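Adenylate cyclase (Hippeastrum hybrid cultivar, PDB 6YP4) acts mainly as a triphosphatase of the CYTH family and binds magnesium and a GTP analogue, although it was named as a putative adenylyl cyclase. Local coordinates at residues L176-G179 with F180-K184; L9-P12 with S13-Q16; P24-L27 with K28-L31; E152-G156 with F157-Y161. All blocks are in the same frame, centred on the assembly; numbering follows the deposited sequence.

Contact 1 of 4, residues L176-G179 with F180-K184; sequences LLEG and FLKEK
Leu176 to Glu183 run as unbroken alpha helix, and the evidence is the regular spacing of the bonds from 176-179 to 180-184. Phe180 N donates to Leu176 O, Leu181 N to Leu177 O, Lys182 N to Glu178 O and Glu183 N to Gly179 O, each joining residues four apart and all within 3.0 to 3.1 Å. Leu177 O also receives a weak second bond from Phe180 N.

Among the side chains, Glu178 and Lys182 are one turn apart and lie alongside each other, pointing the same way. Lys182 reaches back by a bend at its last torsion (chi4 89°), which lays NZ 3.8 Å from Glu178 CB. The charge pairing itself is long, with Glu178 OE2 and Lys182 NZ 3.9 Å apart. Tyr188 OH bridges the pair, being hydrogen-bonded to Glu178 OE2 and to Lys182 NZ, while Tyr190 OH takes Glu178 OE1. Phe180 points elsewhere: with CG anti to the backbone N (chi1 173°), its ring swings beside its own carbonyl, and Lys184 CG rides 3.9 Å above one face, offset toward the rim. Leu181 sets its branch point over the preceding turn, with CG 3.6 Å from Leu177 O.

The apolar side chains pack on the strand and helix nearby. Leu177 and Leu181 touch Leu7 of strand 2-9, Leu181 also reaches Leu18 of helix 12-22, and Phe180 packs on Leu18 and Leu22 and meets Trp142 edge-to-face. Tyr188 meets both Leu181 and the Glu178-Lys182 pair. This is the pattern of an amphipathic helix, here laid against a sheet strand and a second helix of the CYTH fold.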
loop_
_atom_site.group_PDB
_atom_site.type_symbol
_atom_site.label_atom_id
_atom_site.label_comp_id
_atom_site.label_asym_id
_atom_site.label_seq_id
_atom_site.Cartn_x
_atom_site.Cartn_y
_atom_site.Cartn_z
ATOM N N LEU A 176 2.508 15.618 14.425
ATOM C CA LEU A 176 2.099 16.155 13.130
ATOM C C LEU A 176 0.598 15.983 12.891
ATOM O O LEU A 176 -0.094 16.919 12.475
ATOM C CB LEU A 176 2.885 15.459 12.018
ATOM C CG LEU A 176 4.388 15.726 11.941
ATOM C CD1 LEU A 176 4.993 14.957 10.800
ATOM C CD2 LEU A 176 4.703 17.195 11.788
ATOM N N LEU A 177 0.085 14.769 13.101
ATOM C CA LEU A 177 -1.307 14.485 12.774
ATOM C C LEU A 177 -2.250 15.250 13.697
ATOM O O LEU A 177 -3.226 15.858 13.241
ATOM C CB LEU A 177 -1.562 12.972 12.845
ATOM C CG LEU A 177 -2.907 12.433 12.341
ATOM C CD1 LEU A 177 -3.319 13.048 11.005
ATOM C CD2 LEU A 177 -2.917 10.910 12.248
ATOM N N GLU A 178 -1.971 15.244 15.000
ATOM C CA GLU A 178 -2.786 16.039 15.915
ATOM C C GLU A 178 -2.753 17.520 15.549
ATOM O O GLU A 178 -3.791 18.194 15.569
ATOM C CB GLU A 178 -2.328 15.825 17.358
ATOM C CG GLU A 178 -2.479 14.389 17.875
ATOM C CD GLU A 178 -2.468 14.309 19.402
ATOM O OE1 GLU A 178 -1.545 13.686 19.963
ATOM O OE2 GLU A 178 -3.406 14.848 20.023
ATOM N N GLY A 179 -1.570 18.045 15.212
ATOM C CA GLY A 179 -1.464 19.449 14.837
ATOM C C GLY A 179 -2.301 19.811 13.621
ATOM O O GLY A 179 -2.856 20.905 13.549
ATOM N N PHE A 180 -2.406 18.895 12.653
ATOM C CA PHE A 180 -3.204 19.157 11.452
ATOM C C PHE A 180 -4.693 19.120 11.769
ATOM O O PHE A 180 -5.466 19.939 11.259
ATOM C CB PHE A 180 -2.841 18.134 10.369
ATOM C CG PHE A 180 -3.713 18.170 9.127
ATOM C CD1 PHE A 180 -3.376 18.980 8.048
ATOM C CD2 PHE A 180 -4.822 17.332 9.011
ATOM C CE1 PHE A 180 -4.153 18.985 6.881
ATOM C CE2 PHE A 180 -5.612 17.329 7.849
ATOM C CZ PHE A 180 -5.270 18.157 6.780
ATOM N N LEU A 181 -5.119 18.176 12.605
ATOM C CA LEU A 181 -6.535 18.118 12.952
ATOM C C LEU A 181 -6.957 19.359 13.735
ATOM O O LEU A 181 -8.063 19.876 13.538
ATOM C CB LEU A 181 -6.845 16.838 13.733
ATOM C CG LEU A 181 -6.800 15.505 12.985
ATOM C CD1 LEU A 181 -7.417 14.400 13.809
ATOM C CD2 LEU A 181 -7.519 15.621 11.674
ATOM N N LYS A 182 -6.081 19.868 14.606
ATOM C CA LYS A 182 -6.404 21.089 15.344
ATOM C C LYS A 182 -6.537 22.273 14.400
ATOM O O LYS A 182 -7.523 23.014 14.450
ATOM C CB LYS A 182 -5.340 21.378 16.409
ATOM C CG LYS A 182 -5.112 20.239 17.387
ATOM C CD LYS A 182 -4.480 20.706 18.691
ATOM C CE LYS A 182 -4.438 19.572 19.715
ATOM N NZ LYS A 182 -3.190 18.757 19.618
ATOM N N GLU A 183 -5.559 22.450 13.516
ATOM C CA GLU A 183 -5.570 23.600 12.623
ATOM C C GLU A 183 -6.761 23.565 11.668
ATOM O O GLU A 183 -7.278 24.623 11.287
ATOM C CB GLU A 183 -4.244 23.652 11.860
ATOM C CG GLU A 183 -4.141 24.746 10.824
ATOM C CD GLU A 183 -3.092 24.428 9.782
ATOM O OE1 GLU A 183 -3.452 24.334 8.590
ATOM O OE2 GLU A 183 -1.910 24.260 10.157
ATOM N N LYS A 184 -7.228 22.373 11.289
ATOM C CA LYS A 184 -8.429 22.251 10.470
ATOM C C LYS A 184 -9.729 22.190 11.282
ATOM O O LYS A 184 -10.809 22.128 10.684
ATOM C CB LYS A 184 -8.336 21.021 9.568
ATOM C CG LYS A 184 -7.165 21.062 8.574
ATOM C CD LYS A 184 -7.306 22.197 7.553
ATOM C CE LYS A 184 -6.145 22.159 6.549
ATOM N NZ LYS A 184 -5.841 23.486 5.947
#

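Contact 2 of 4, residues L9-P12 with S13-Q16; sequences LPSP and SAHQ
Ser11 is the N-cap of helix 12-22 and meets Ala14 N. Three hydrogen bonds carry the contact. Ser11 OG accepts from Ala14 N at 3.1 Å, a nearly straight bond (163°); the hydroxyl reaches that N-H because OG sits between its own backbone N and carbonyl carbon, the crowded position (chi1 68°). Behind it the helical bonds begin, His15 N to Ser11 O at 3.2 Å and Gln16 N to Pro12 O at 2.8 Å.

Water adds a bridge. One molecule donates to Pro12 O at 2.7 Å and is also hydrogen-bonded to His15 ND1, so Pro12 O is gripped twice.

The apolar contacts gather on Ala14, whose CB lies 4.2 Å from Leu9 CB and 4.1 Å from Pro10 CD. Leu9 also extends CD1 over the backbone at His15 CA, 3.9 Å away. Pro187 packs on both Pro10 and Ala14, and the His15 ring meets that of Tyr161.

Replacing Ser11 by alanine would probably leave Ala14 N without its side-chain acceptor and the first helical turn less firmly fixed. The chemistry thus implies a helix start where the N-H of Ala14 is met by a serine hydroxyl in place of a backbone carbonyl, while Leu9 and Pro10 pack on the Ala14 methyl where strand 2-9 passes into the helix.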
loop_
_atom_site.group_PDB
_atom_site.type_symbol
_atom_site.label_atom_id
_atom_site.label_comp_id
_atom_site.label_asym_id
_atom_site.label_seq_id
_atom_site.Cartn_x
_atom_site.Cartn_y
_atom_site.Cartn_z
ATOM N N LEU A 9 -12.780 9.819 15.133
ATOM C CA LEU A 9 -13.617 10.998 14.938
ATOM C C LEU A 9 -15.008 10.776 15.547
ATOM O O LEU A 9 -15.555 9.666 15.464
ATOM C CB LEU A 9 -13.759 11.331 13.455
ATOM C CG LEU A 9 -12.452 11.228 12.662
ATOM C CD1 LEU A 9 -12.697 11.592 11.230
ATOM C CD2 LEU A 9 -11.431 12.165 13.254
ATOM N N PRO A 10 -15.620 11.826 16.110
ATOM C CA PRO A 10 -16.897 11.639 16.841
ATOM C C PRO A 10 -18.145 11.476 15.982
ATOM O O PRO A 10 -19.164 11.006 16.506
ATOM C CB PRO A 10 -17.017 12.925 17.689
ATOM C CG PRO A 10 -16.130 13.934 16.996
ATOM C CD PRO A 10 -14.997 13.138 16.383
ATOM N N SER A 11 -18.157 11.877 14.719
ATOM C CA SER A 11 -19.440 12.153 14.091
ATOM C C SER A 11 -19.294 12.094 12.588
ATOM O O SER A 11 -18.181 12.241 12.061
ATOM C CB SER A 11 -19.966 13.536 14.502
ATOM O OG SER A 11 -19.115 14.525 13.936
ATOM N N PRO A 12 -20.398 11.918 11.862
ATOM C CA PRO A 12 -20.374 12.086 10.400
ATOM C C PRO A 12 -19.844 13.434 9.947
ATOM O O PRO A 12 -19.097 13.507 8.968
ATOM C CB PRO A 12 -21.848 11.918 10.010
ATOM C CG PRO A 12 -22.402 10.987 11.078
ATOM C CD PRO A 12 -21.707 11.450 12.353
ATOM N N SER A 13 -20.229 14.513 10.621
ATOM C CA SER A 13 -19.800 15.835 10.187
ATOM C C SER A 13 -18.293 15.984 10.315
ATOM O O SER A 13 -17.644 16.549 9.422
ATOM C CB SER A 13 -20.551 16.927 10.976
ATOM O OG SER A 13 -20.225 16.952 12.361
ATOM N N ALA A 14 -17.700 15.442 11.383
ATOM C CA ALA A 14 -16.243 15.520 11.479
ATOM C C ALA A 14 -15.593 14.726 10.360
ATOM O O ALA A 14 -14.619 15.185 9.758
ATOM C CB ALA A 14 -15.744 15.031 12.838
ATOM N N HIS A 15 -16.140 13.545 10.045
ATOM C CA HIS A 15 -15.596 12.724 8.963
ATOM C C HIS A 15 -15.703 13.441 7.619
ATOM O O HIS A 15 -14.760 13.420 6.813
ATOM C CB HIS A 15 -16.332 11.378 8.919
ATOM C CG HIS A 15 -15.926 10.493 7.778
ATOM N ND1 HIS A 15 -16.533 10.543 6.541
ATOM C CD2 HIS A 15 -14.978 9.527 7.692
ATOM C CE1 HIS A 15 -15.969 9.654 5.737
ATOM N NE2 HIS A 15 -15.028 9.021 6.414
ATOM N N GLN A 16 -16.852 14.064 7.360
ATOM C CA GLN A 16 -17.035 14.862 6.153
ATOM C C GLN A 16 -15.975 15.952 6.037
ATOM O O GLN A 16 -15.293 16.061 5.011
ATOM C CB GLN A 16 -18.436 15.478 6.153
ATOM C CG GLN A 16 -18.690 16.498 5.046
ATOM C CD GLN A 16 -18.816 15.851 3.672
ATOM O OE1 GLN A 16 -19.506 14.840 3.501
ATOM N NE2 GLN A 16 -18.154 16.434 2.685
HETATM O O HOH W 1 -19.191 11.831 6.805
#

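Contact 3 of 4, residues P24-L27 with K28-L31; sequences PFHL and KTHL
His26 and Thr29 meet in a local side-chain contact that spans a classic beta bulge near the start of strand 26-39. The evidence for the bulge is that Leu27 and Lys28 together stand opposite the single residue Val139 of strand 127-141, and that Leu27 has the irregular psi of -44° expected of the first bulge residue.

The bond across the bulge joins His26 NE2 and Thr29 OG1 at 2.7 Å, with an angle of 164°, and either atom could be the donor. Thr29 comes at the edge of the imidazole, near its plane, and the two side chains cross at about a right angle. His26 gets there because CG is anti to the backbone N (chi1 178°), which sends the ring forward along the chain. The ring then lies against the bulged backbone, with Lys28 N 3.5 Å above the plane toward the rim and Lys28 CA 3.6 Å from His26 CE1.

At its other nitrogen, ND1, the ring is hydrogen-bonded to Glu84 of the second subunit, so both ring nitrogens are held and rotation is restricted. A leucine in place of His26 would probably leave Thr29 OG1 and that glutamate without their shared mate and free to turn. Lys28, extended beyond CG, takes NZ to O6 of a bound phosphomethylphosphonic acid guanylate ester.

In the fold, the chain leaves helix 12-22, passes a short 3-10 turn and enters strand 26-39, where the bulge lies beside antiparallel strand 127-141; there Leu27 and Lys28 bond to Val139 and Thr29 packs on Val136 and Ala138.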
loop_
_atom_site.group_PDB
_atom_site.type_symbol
_atom_site.label_atom_id
_atom_site.label_comp_id
_atom_site.label_asym_id
_atom_site.label_seq_id
_atom_site.Cartn_x
_atom_site.Cartn_y
_atom_site.Cartn_z
ATOM N N PRO A 24 -7.127 16.962 -1.503
ATOM C CA PRO A 24 -5.957 17.160 -2.379
ATOM C C PRO A 24 -4.934 16.048 -2.296
ATOM O O PRO A 24 -4.031 16.004 -3.149
ATOM C CB PRO A 24 -5.365 18.492 -1.893
ATOM C CG PRO A 24 -6.501 19.182 -1.196
ATOM C CD PRO A 24 -7.271 18.088 -0.557
ATOM N N PHE A 25 -5.046 15.135 -1.331
ATOM C CA PHE A 25 -4.055 14.079 -1.161
ATOM C C PHE A 25 -4.603 12.700 -1.486
ATOM O O PHE A 25 -3.909 11.697 -1.270
ATOM C CB PHE A 25 -3.501 14.124 0.263
ATOM C CG PHE A 25 -3.060 15.493 0.681
ATOM C CD1 PHE A 25 -1.799 15.966 0.339
ATOM C CD2 PHE A 25 -3.906 16.316 1.398
ATOM C CE1 PHE A 25 -1.397 17.238 0.706
ATOM C CE2 PHE A 25 -3.513 17.585 1.772
ATOM C CZ PHE A 25 -2.262 18.052 1.430
ATOM N N HIS A 26 -5.799 12.633 -2.058
ATOM C CA HIS A 26 -6.506 11.372 -2.191
ATOM C C HIS A 26 -5.816 10.449 -3.189
ATOM O O HIS A 26 -5.518 10.845 -4.325
ATOM C CB HIS A 26 -7.937 11.638 -2.633
ATOM C CG HIS A 26 -8.733 10.393 -2.840
ATOM N ND1 HIS A 26 -8.953 9.847 -4.085
ATOM C CD2 HIS A 26 -9.371 9.589 -1.954
ATOM C CE1 HIS A 26 -9.693 8.759 -3.959
ATOM N NE2 HIS A 26 -9.954 8.577 -2.672
ATOM N N LEU A 27 -5.597 9.207 -2.772
ATOM C CA LEU A 27 -5.018 8.164 -3.607
ATOM C C LEU A 27 -6.035 7.131 -4.064
ATOM O O LEU A 27 -6.031 6.751 -5.232
ATOM C CB LEU A 27 -3.893 7.444 -2.850
ATOM C CG LEU A 27 -3.233 6.266 -3.575
ATOM C CD1 LEU A 27 -2.556 6.756 -4.846
ATOM C CD2 LEU A 27 -2.231 5.540 -2.704
ATOM N N LYS A 28 -6.913 6.650 -3.180
ATOM C CA LYS A 28 -7.878 5.631 -3.570
ATOM C C LYS A 28 -8.910 5.483 -2.457
ATOM O O LYS A 28 -8.658 5.852 -1.309
ATOM C CB LYS A 28 -7.205 4.274 -3.847
ATOM C CG LYS A 28 -6.449 3.720 -2.641
ATOM C CD LYS A 28 -5.605 2.496 -3.003
ATOM C CE LYS A 28 -4.882 1.948 -1.785
ATOM N NZ LYS A 28 -4.395 0.540 -1.975
ATOM N N THR A 29 -10.064 4.921 -2.808
ATOM C CA THR A 29 -11.097 4.556 -1.835
ATOM C C THR A 29 -11.636 3.185 -2.224
ATOM O O THR A 29 -11.974 2.972 -3.391
ATOM C CB THR A 29 -12.237 5.588 -1.810
ATOM O OG1 THR A 29 -11.695 6.873 -1.488
ATOM C CG2 THR A 29 -13.388 5.192 -0.783
ATOM N N HIS A 30 -11.710 2.264 -1.256
ATOM C CA HIS A 30 -12.191 0.914 -1.502
ATOM C C HIS A 30 -13.079 0.423 -0.363
ATOM O O HIS A 30 -12.951 0.852 0.784
ATOM C CB HIS A 30 -11.029 -0.056 -1.694
ATOM C CG HIS A 30 -10.291 0.172 -2.978
ATOM N ND1 HIS A 30 -10.702 -0.370 -4.176
ATOM C CD2 HIS A 30 -9.221 0.950 -3.262
ATOM C CE1 HIS A 30 -9.888 0.033 -5.139
ATOM N NE2 HIS A 30 -8.975 0.825 -4.608
ATOM N N LEU A 31 -13.931 -0.538 -0.715
ATOM C CA LEU A 31 -14.848 -1.221 0.190
ATOM C C LEU A 31 -14.222 -2.528 0.674
ATOM O O LEU A 31 -13.704 -3.304 -0.132
ATOM C CB LEU A 31 -16.165 -1.496 -0.540
ATOM C CG LEU A 31 -17.186 -2.337 0.205
ATOM C CD1 LEU A 31 -17.606 -1.564 1.431
ATOM C CD2 LEU A 31 -18.375 -2.614 -0.689
#

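Contact 4 of 4, residues E152-G156 with F157-Y161; sequences ETEYG and FGTSY
A beta hairpin joins Thr153 with Ser160 and Glu154 with Thr159, strand 147-155 returning as strand 158-166 through Gly156 and Phe157, whose backbone angles fit a type I turn. The register rests on the hydrogen-bonded pair Thr153 and Ser160. Thr153 N donates to Ser160 O at 2.9 Å and Ser160 N to Thr153 O at 3.0 Å; nearer the turn, Tyr155 N reaches Gly158 O at 2.9 Å.

Glu154 and Thr159, a non-hydrogen-bonded pair, run side by side, and Thr159 OG1 donates to Glu154 OE1 at 2.8 Å. The hydroxyl comes from above the carboxylate, 46° out of its plane. On the same face Glu152 lays CG against CE1 of the Tyr161 ring.

At the turn, Tyr155 CB sits over one face of the Phe157 ring, 3.6 Å from its centroid and 17° off the normal, a CH-pi contact. The two rings are nearly parallel, with planes at 4°, but displaced laterally until little of one covers the other. Beyond the hairpin, Tyr155 packs on Val198 and Phe199 of helix 195-201, and Thr153 OG1 is hydrogen-bonded to Asn135.

Water finishes the face of Thr153, Tyr155 and Ser160. One molecule donates to Thr153 OG1 at 2.7 Å and is also bonded to Ser160 OG; a second is bonded to Ser160 OG at 2.8 Å.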
loop_
_atom_site.group_PDB
_atom_site.type_symbol
_atom_site.label_atom_id
_atom_site.label_comp_id
_atom_site.label_asym_id
_atom_site.label_seq_id
_atom_site.Cartn_x
_atom_site.Cartn_y
_atom_site.Cartn_z
ATOM N N GLU A 152 -14.582 4.418 7.538
ATOM C CA GLU A 152 -15.982 4.491 7.926
ATOM C C GLU A 152 -16.423 3.052 8.139
ATOM O O GLU A 152 -16.599 2.302 7.172
ATOM C CB GLU A 152 -16.820 5.201 6.863
ATOM C CG GLU A 152 -18.307 5.319 7.201
ATOM C CD GLU A 152 -19.082 6.106 6.161
ATOM O OE1 GLU A 152 -18.447 6.663 5.238
ATOM O OE2 GLU A 152 -20.325 6.163 6.267
ATOM N N THR A 153 -16.614 2.675 9.409
ATOM C CA THR A 153 -16.731 1.280 9.816
ATOM C C THR A 153 -18.169 1.010 10.235
ATOM O O THR A 153 -18.646 1.564 11.234
ATOM C CB THR A 153 -15.765 0.966 10.953
ATOM O OG1 THR A 153 -14.432 1.312 10.549
ATOM C CG2 THR A 153 -15.826 -0.501 11.285
ATOM N N GLU A 154 -18.846 0.160 9.479
ATOM C CA GLU A 154 -20.250 -0.165 9.713
ATOM C C GLU A 154 -20.279 -1.521 10.389
ATOM O O GLU A 154 -20.047 -2.553 9.752
ATOM C CB GLU A 154 -21.058 -0.161 8.420
ATOM C CG GLU A 154 -20.752 1.013 7.493
ATOM C CD GLU A 154 -21.720 2.179 7.659
ATOM O OE1 GLU A 154 -22.522 2.163 8.625
ATOM O OE2 GLU A 154 -21.669 3.115 6.826
ATOM N N TYR A 155 -20.500 -1.509 11.696
ATOM C CA TYR A 155 -20.781 -2.731 12.421
ATOM C C TYR A 155 -22.279 -2.984 12.356
ATOM O O TYR A 155 -23.057 -2.131 11.923
ATOM C CB TYR A 155 -20.325 -2.628 13.879
ATOM C CG TYR A 155 -18.883 -2.251 14.093
ATOM C CD1 TYR A 155 -17.868 -3.209 14.003
ATOM C CD2 TYR A 155 -18.526 -0.942 14.404
ATOM C CE1 TYR A 155 -16.533 -2.870 14.207
ATOM C CE2 TYR A 155 -17.197 -0.590 14.599
ATOM C CZ TYR A 155 -16.205 -1.559 14.508
ATOM O OH TYR A 155 -14.878 -1.198 14.711
ATOM N N GLY A 156 -22.697 -4.165 12.793
ATOM C CA GLY A 156 -24.124 -4.406 12.874
ATOM C C GLY A 156 -24.834 -3.373 13.726
ATOM O O GLY A 156 -25.977 -3.009 13.448
ATOM N N PHE A 157 -24.146 -2.849 14.734
ATOM C CA PHE A 157 -24.768 -2.112 15.821
ATOM C C PHE A 157 -24.470 -0.618 15.800
ATOM O O PHE A 157 -24.967 0.102 16.668
ATOM C CB PHE A 157 -24.319 -2.717 17.157
ATOM C CG PHE A 157 -22.857 -3.066 17.191
ATOM C CD1 PHE A 157 -21.909 -2.086 17.390
ATOM C CD2 PHE A 157 -22.430 -4.372 17.013
ATOM C CE1 PHE A 157 -20.558 -2.399 17.407
ATOM C CE2 PHE A 157 -21.082 -4.691 17.031
ATOM C CZ PHE A 157 -20.151 -3.707 17.231
ATOM N N GLY A 158 -23.678 -0.129 14.851
ATOM C CA GLY A 158 -23.389 1.290 14.800
ATOM C C GLY A 158 -22.234 1.532 13.854
ATOM O O GLY A 158 -21.625 0.595 13.336
ATOM N N THR A 159 -21.935 2.814 13.651
ATOM C CA THR A 159 -20.878 3.271 12.749
ATOM C C THR A 159 -19.824 4.025 13.546
ATOM O O THR A 159 -20.152 4.778 14.475
ATOM C CB THR A 159 -21.451 4.186 11.662
ATOM O OG1 THR A 159 -22.563 3.538 11.047
ATOM C CG2 THR A 159 -20.408 4.497 10.598
ATOM N N SER A 160 -18.551 3.798 13.215
ATOM C CA SER A 160 -17.464 4.567 13.800
ATOM C C SER A 160 -16.574 5.098 12.683
ATOM O O SER A 160 -16.584 4.582 11.563
ATOM C CB SER A 160 -16.636 3.728 14.779
ATOM O OG SER A 160 -15.793 2.819 14.101
ATOM N N TYR A 161 -15.817 6.146 12.999
ATOM C CA TYR A 161 -14.923 6.796 12.043
ATOM C C TYR A 161 -13.546 6.917 12.679
ATOM O O TYR A 161 -13.436 7.317 13.846
ATOM C CB TYR A 161 -15.447 8.183 11.644
ATOM C CG TYR A 161 -16.896 8.213 11.205
ATOM C CD1 TYR A 161 -17.234 8.146 9.853
ATOM C CD2 TYR A 161 -17.931 8.336 12.136
ATOM C CE1 TYR A 161 -18.550 8.178 9.445
ATOM C CE2 TYR A 161 -19.248 8.365 11.735
ATOM C CZ TYR A 161 -19.551 8.290 10.388
ATOM O OH TYR A 161 -20.867 8.316 9.983
HETATM O O HOH W 2 -20.679 9.130 6.802
HETATM O O HOH W 3 -13.598 3.286 12.200
HETATM O O HOH W 4 -14.406 1.044 15.779
#

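How the contacts relate
Along the chain the order is contact 2, contact 3, contact 4, contact 1, all within the CYTH domain. Contacts 2 and 4 are the nearest pair, with centres about 12 Å apart, and the only pair that touch: Leu9 N lies 2.9 Å from Tyr161 O, a probable hydrogen bond. The start of helix 12-22 is thus fastened to the hairpin of strands 147-155 and 158-166. Contact 3 reaches the same antiparallel sheet, with its centre about 19 Å from that of contact 4. Contact 1 is on helix 170-183, the next element after strand 158-166, its centre about 15 Å from that of contact 2. Contact 3 alone lies at the subunit interface and beside the bound nucleotide analogue; the other three are a helix, a helix start and a hairpin.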